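Local coordinates for protein rhizavidin (Rhizobium etli, PDB 3EW1) that binds biotin with high affinity as a dimer of avidin-family beta-barrels, at residues S23-I28 against G39-R44; N52-L57 against W72-E77. All coordinates share one frame; numbering follows the deposited sequence.

Interaction 1. Residues S23-I28 against G39-R44; sequences SGSTMI and GQYVNR
Thr-26 and Val-42 pair through both backbone hydrogen bonds in an antiparallel beta hairpin of the avidin barrel, strand 26-31 against strand 36-42. The Val-42 N to Thr-26 O bond is short and almost straight, 2.7 Å. Ile-28 and Gln-40 form the next hydrogen-bonded pair, and Met-27 faces Tyr-41 between them as a non-hydrogen-bonded pair. The tight side is the buried face of Met-27 and Tyr-41: CB of Met-27 packs 3.8 Å from CD2 of the Tyr-41 ring, while CB of Ser-25 lies 3.3 Å from Tyr-41 OH. With CG anti to the backbone N (chi1 -171°), the tyrosine ring lies under the carbonyl O of Thr-26. Tyr-41 and Asn-43 are biotin-binding residues; the Tyr-41 side chain neighbours Asn-21 and Asp-119 of the same site and meets the ring of Trp-85. The more exposed face carries Thr-26, Ile-28, Gln-40 and Val-42, and here the side chain of Ile-28, unlike its backbone, makes no close approach to the other strand. Near Thr-26 and Val-42, the extended Arg-44 side chain reaches back along this face, its guanidinium plane passing 3.6 Å from CG1 of Val-42. Arg-44 NH1 bridges two acceptors, Thr-26 OG1 at 2.8 Å in the guanidinium plane and Gly-24 O at 3.1 Å, tilted 18° from it. An alanine in place of Arg-44 would probably leave Gly-24 O and Thr-26 OG1 without this shared donor and CG1 of Val-42 without its cover. Just past the strand, Arg-44 N donates to Ser-25 OG in a nearly straight bond of 3.0 Å.

Interaction 2. Residues N52-L57 against W72-E77; sequences NSPYPL and WNNSTE
The Tyr-55 ring is sandwiched between Trp-72 on one face and the Asn-74 amide on the other. Trp-72 meets it edge-to-face, the planes 62° apart, with CE3 3.8 Å above the centre of the tyrosine ring. The Asn-74 amide lies flat on the opposite face, only 8° from parallel, with ND2 3.2 Å above the ring centre. At the rim, Tyr-55 OH donates to Glu-77 O at 2.7 Å, approaching from above the carbonyl plane, and Asn-73 CA lies near the ring plane.

Four hydrogen bonds hold the Asn-74 amide and so fix its rotation. Its ND2 donates to Ser-53 OG at 2.9 Å and to Pro-54 O at 2.8 Å, both acceptors lying close to the amide plane. With CG between the backbone N and the carbonyl carbon (chi1 60°), OD1 turns back to its own loop and accepts from the backbone N atoms of Thr-76 and Glu-77. A water accepts from Ser-53 OG and donates to Glu-77 OE1, while OE2 of that carboxylate takes the N-H of Cys-50.

Trp-72 NE1 is hydrogen-bonded to Thr-83 OG1, and the indole reaches Ser-81 and Tyr-41 of the biotin site; its side chain also packs on Asn-62 of the second subunit. The arrangement is an Asx motif at Asn-74, with the Asx turn to Thr-76 N within it, pinned to Ser-53 and Pro-54 beside the biotin pocket of an avidin-type barrel.

Overall arrangement
From the N terminus, strand 15-21 leads to residues 23-28, and the chain turns back so that interaction 1 closes a short hairpin at 39-44. The loop carrying Cys-50 follows, and 52-57 opens interaction 2, which closes at 72-77 after strands 54-62 and 65-71. The two contacts thus follow in series, neither nested nor crossed. They are joined laterally through the sheet: strands 36-42 and 54-62 are neighbours, with probable hydrogen bonds from Tyr-41 N to Tyr-55 O and from Leu-57 N to Gly-39 O. Together they tie consecutive barrel strands to the loop before strand 78-92, which Cys-79 links back to Cys-50 by a disulfide.

Interaction 1. Residues S23-I28 against G39-R44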
loop_
_atom_site.group_PDB
_atom_site.type_symbol
_atom_site.label_atom_id
_atom_site.label_comp_id
_atom_site.label_asym_id
_atom_site.label_seq_id
_atom_site.Cartn_x
_atom_site.Cartn_y
_atom_site.Cartn_z
ATOM N N SER B 23 6.172 18.412 3.844
ATOM C CA SER B 23 5.162 18.956 4.748
ATOM C C SER B 23 5.562 18.746 6.185
ATOM O O SER B 23 4.851 19.182 7.134
ATOM C CB SER B 23 3.819 18.265 4.515
ATOM O OG SER B 23 3.382 18.407 3.185
ATOM N N GLY B 24 6.680 18.046 6.370
ATOM C CA GLY B 24 7.181 17.789 7.708
ATOM C C GLY B 24 6.705 16.464 8.271
ATOM O O GLY B 24 7.060 16.091 9.391
ATOM N N SER B 25 5.932 15.734 7.476
ATOM C CA SER B 25 5.503 14.419 7.913
ATOM C C SER B 25 6.695 13.478 7.886
ATOM O O SER B 25 7.620 13.664 7.083
ATOM C CB SER B 25 4.374 13.907 7.031
ATOM O OG SER B 25 3.243 14.749 7.183
ATOM N N THR B 26 6.709 12.521 8.812
ATOM C CA THR B 26 7.797 11.543 8.880
ATOM C C THR B 26 7.280 10.105 8.816
ATOM O O THR B 26 6.106 9.800 9.169
ATOM C CB THR B 26 8.639 11.730 10.160
ATOM O OG1 THR B 26 7.764 11.711 11.303
ATOM C CG2 THR B 26 9.422 13.046 10.113
ATOM N N MET B 27 8.120 9.220 8.309
ATOM C CA MET B 27 7.828 7.822 8.399
ATOM C C MET B 27 9.074 7.042 8.742
ATOM O O MET B 27 10.193 7.458 8.395
ATOM C CB MET B 27 7.154 7.304 7.135
ATOM C CG MET B 27 8.042 7.295 5.914
ATOM S SD MET B 27 7.122 6.647 4.479
ATOM C CE MET B 27 8.364 6.782 3.199
ATOM N N ILE B 28 8.892 5.951 9.454
ATOM C CA ILE B 28 9.950 5.080 9.816
ATOM C C ILE B 28 9.607 3.774 9.189
ATOM O O ILE B 28 8.549 3.237 9.509
ATOM C CB ILE B 28 10.056 4.918 11.346
ATOM C CG1 ILE B 28 10.424 6.279 11.941
ATOM C CG2 ILE B 28 11.103 3.827 11.665
ATOM C CD1 ILE B 28 10.539 6.386 13.486
ATOM N N GLY B 39 5.988 -0.123 8.857
ATOM C CA GLY B 39 6.484 1.067 9.493
ATOM C C GLY B 39 5.423 1.861 10.161
ATOM O O GLY B 39 4.335 1.355 10.397
ATOM N N GLN B 40 5.723 3.117 10.425
ATOM C CA GLN B 40 4.856 4.005 11.177
ATOM C C GLN B 40 4.943 5.362 10.559
ATOM O O GLN B 40 6.026 5.798 10.209
ATOM C CB GLN B 40 5.254 4.064 12.661
ATOM C CG GLN B 40 5.078 2.752 13.411
ATOM C CD GLN B 40 3.624 2.380 13.642
ATOM O OE1 GLN B 40 2.815 3.235 13.943
ATOM N NE2 GLN B 40 3.317 1.077 13.584
ATOM N N TYR B 41 3.822 6.023 10.384
ATOM C CA TYR B 41 3.800 7.316 9.748
ATOM C C TYR B 41 3.265 8.349 10.744
ATOM O O TYR B 41 2.283 8.093 11.477
ATOM C CB TYR B 41 2.892 7.225 8.515
ATOM C CG TYR B 41 2.908 8.433 7.606
ATOM C CD1 TYR B 41 2.195 9.587 7.920
ATOM C CD2 TYR B 41 3.623 8.400 6.397
ATOM C CE1 TYR B 41 2.228 10.714 7.043
ATOM C CE2 TYR B 41 3.626 9.470 5.533
ATOM C CZ TYR B 41 2.935 10.619 5.863
ATOM O OH TYR B 41 2.968 11.680 4.991
ATOM N N VAL B 42 3.903 9.517 10.783
ATOM C CA VAL B 42 3.451 10.619 11.649
ATOM C C VAL B 42 3.153 11.814 10.754
ATOM O O VAL B 42 4.048 12.379 10.099
ATOM C CB VAL B 42 4.446 11.030 12.795
ATOM C CG1 VAL B 42 3.801 12.107 13.666
ATOM C CG2 VAL B 42 4.791 9.834 13.670
ATOM N N ASN B 43 1.883 12.173 10.690
ATOM C CA ASN B 43 1.403 13.254 9.881
ATOM C C ASN B 43 1.603 14.581 10.609
ATOM O O ASN B 43 1.300 14.693 11.797
ATOM C CB ASN B 43 -0.075 13.019 9.571
ATOM C CG ASN B 43 -0.716 14.178 8.898
ATOM O OD1 ASN B 43 -0.161 14.756 7.940
ATOM N ND2 ASN B 43 -1.914 14.541 9.359
ATOM N N ARG B 44 2.136 15.562 9.880
ATOM C CA ARG B 44 2.302 16.922 10.366
ATOM C C ARG B 44 1.852 17.948 9.321
ATOM O O ARG B 44 2.220 19.121 9.416
ATOM C CB ARG B 44 3.759 17.166 10.766
ATOM C CG ARG B 44 4.211 16.309 11.907
ATOM C CD ARG B 44 5.570 16.707 12.387
ATOM N NE ARG B 44 6.003 15.783 13.420
ATOM C CZ ARG B 44 6.591 14.616 13.171
ATOM N NH1 ARG B 44 6.816 14.260 11.917
ATOM N NH2 ARG B 44 6.955 13.818 14.173
#

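Interaction 2. Residues N52-L57 against W72-E77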
loop_
_atom_site.group_PDB
_atom_site.type_symbol
_atom_site.label_atom_id
_atom_site.label_comp_id
_atom_site.label_asym_id
_atom_site.label_seq_id
_atom_site.Cartn_x
_atom_site.Cartn_y
_atom_site.Cartn_z
ATOM N N ASN B 52 0.662 14.189 14.682
ATOM C CA ASN B 52 1.489 13.960 15.868
ATOM C C ASN B 52 1.267 12.653 16.626
ATOM O O ASN B 52 1.542 12.583 17.823
ATOM C CB ASN B 52 1.346 15.115 16.881
ATOM C CG ASN B 52 1.431 16.475 16.252
ATOM O OD1 ASN B 52 2.403 16.790 15.564
ATOM N ND2 ASN B 52 0.406 17.312 16.490
ATOM N N SER B 53 0.728 11.630 15.968
ATOM C CA SER B 53 0.658 10.288 16.568
ATOM C C SER B 53 0.954 9.265 15.474
ATOM O O SER B 53 0.714 9.549 14.293
ATOM C CB SER B 53 -0.702 10.009 17.267
ATOM O OG SER B 53 -1.767 9.925 16.351
ATOM N N PRO B 54 1.542 8.109 15.847
ATOM C CA PRO B 54 1.990 7.210 14.765
ATOM C C PRO B 54 0.869 6.346 14.259
ATOM O O PRO B 54 0.098 5.814 15.081
ATOM C CB PRO B 54 3.072 6.331 15.438
ATOM C CG PRO B 54 2.674 6.335 16.944
ATOM C CD PRO B 54 1.865 7.585 17.193
ATOM N N TYR B 55 0.821 6.206 12.935
ATOM C CA TYR B 55 -0.154 5.362 12.228
ATOM C C TYR B 55 0.584 4.245 11.505
ATOM O O TYR B 55 1.590 4.497 10.853
ATOM C CB TYR B 55 -0.916 6.207 11.230
ATOM C CG TYR B 55 -1.916 7.065 11.935
ATOM C CD1 TYR B 55 -1.552 8.317 12.418
ATOM C CD2 TYR B 55 -3.234 6.613 12.176
ATOM C CE1 TYR B 55 -2.454 9.128 13.122
ATOM C CE2 TYR B 55 -4.143 7.446 12.836
ATOM C CZ TYR B 55 -3.737 8.696 13.321
ATOM O OH TYR B 55 -4.545 9.564 14.015
ATOM N N PRO B 56 0.090 3.005 11.599
ATOM C CA PRO B 56 0.751 1.890 10.904
ATOM C C PRO B 56 0.794 2.125 9.404
ATOM O O PRO B 56 -0.128 2.676 8.785
ATOM C CB PRO B 56 -0.176 0.689 11.221
ATOM C CG PRO B 56 -0.803 1.075 12.569
ATOM C CD PRO B 56 -1.081 2.555 12.386
ATOM N N LEU B 57 1.906 1.708 8.818
ATOM C CA LEU B 57 2.054 1.722 7.388
ATOM C C LEU B 57 2.520 0.376 6.916
ATOM O O LEU B 57 3.248 -0.338 7.610
ATOM C CB LEU B 57 3.034 2.838 7.034
ATOM C CG LEU B 57 4.349 3.012 6.310
ATOM C CD1 LEU B 57 4.953 1.947 5.368
ATOM C CD2 LEU B 57 4.393 4.426 5.723
ATOM N N TRP B 72 -6.227 5.826 8.481
ATOM C CA TRP B 72 -6.138 6.928 9.444
ATOM C C TRP B 72 -6.877 6.709 10.793
ATOM O O TRP B 72 -7.529 7.609 11.310
ATOM C CB TRP B 72 -6.515 8.249 8.768
ATOM C CG TRP B 72 -5.464 8.622 7.702
ATOM C CD1 TRP B 72 -5.628 8.553 6.343
ATOM C CD2 TRP B 72 -4.094 8.996 7.934
ATOM N NE1 TRP B 72 -4.436 8.928 5.710
ATOM C CE2 TRP B 72 -3.496 9.207 6.672
ATOM C CE3 TRP B 72 -3.344 9.219 9.078
ATOM C CZ2 TRP B 72 -2.147 9.621 6.531
ATOM C CZ3 TRP B 72 -2.009 9.630 8.949
ATOM C CH2 TRP B 72 -1.421 9.793 7.678
ATOM N N ASN B 73 -6.697 5.525 11.367
ATOM C CA ASN B 73 -7.139 5.214 12.719
ATOM C C ASN B 73 -6.079 4.395 13.420
ATOM O O ASN B 73 -5.757 3.309 12.971
ATOM C CB ASN B 73 -8.481 4.439 12.727
ATOM C CG ASN B 73 -9.078 4.314 14.146
ATOM O OD1 ASN B 73 -8.588 4.886 15.119
ATOM N ND2 ASN B 73 -10.173 3.582 14.246
ATOM N N ASN B 74 -5.542 4.932 14.513
ATOM C CA ASN B 74 -4.586 4.234 15.370
ATOM C C ASN B 74 -5.106 4.043 16.835
ATOM O O ASN B 74 -4.345 3.610 17.696
ATOM C CB ASN B 74 -3.242 4.991 15.339
ATOM C CG ASN B 74 -3.378 6.408 15.844
ATOM O OD1 ASN B 74 -4.477 6.839 16.264
ATOM N ND2 ASN B 74 -2.278 7.153 15.810
ATOM N N SER B 75 -6.383 4.375 17.086
ATOM C CA SER B 75 -7.055 4.396 18.432
ATOM C C SER B 75 -6.743 5.635 19.274
ATOM O O SER B 75 -7.261 5.835 20.360
ATOM C CB SER B 75 -6.859 3.103 19.272
ATOM O OG SER B 75 -5.554 3.079 19.863
ATOM N N THR B 76 -5.849 6.480 18.783
ATOM C CA THR B 76 -5.641 7.782 19.382
ATOM C C THR B 76 -6.512 8.804 18.644
ATOM O O THR B 76 -7.224 9.603 19.267
ATOM C CB THR B 76 -4.146 8.190 19.354
ATOM O OG1 THR B 76 -3.427 7.349 20.271
ATOM C CG2 THR B 76 -3.938 9.689 19.768
ATOM N N GLU B 77 -6.483 8.770 17.318
ATOM C CA GLU B 77 -7.350 9.646 16.546
ATOM C C GLU B 77 -7.737 8.938 15.277
ATOM O O GLU B 77 -6.888 8.351 14.583
ATOM C CB GLU B 77 -6.706 11.006 16.285
ATOM C CG GLU B 77 -7.608 12.052 15.713
ATOM C CD GLU B 77 -6.927 13.412 15.559
ATOM O OE1 GLU B 77 -5.836 13.581 16.145
ATOM O OE2 GLU B 77 -7.490 14.282 14.832
HETATM O O HOH W 1 -3.147 12.306 16.639
#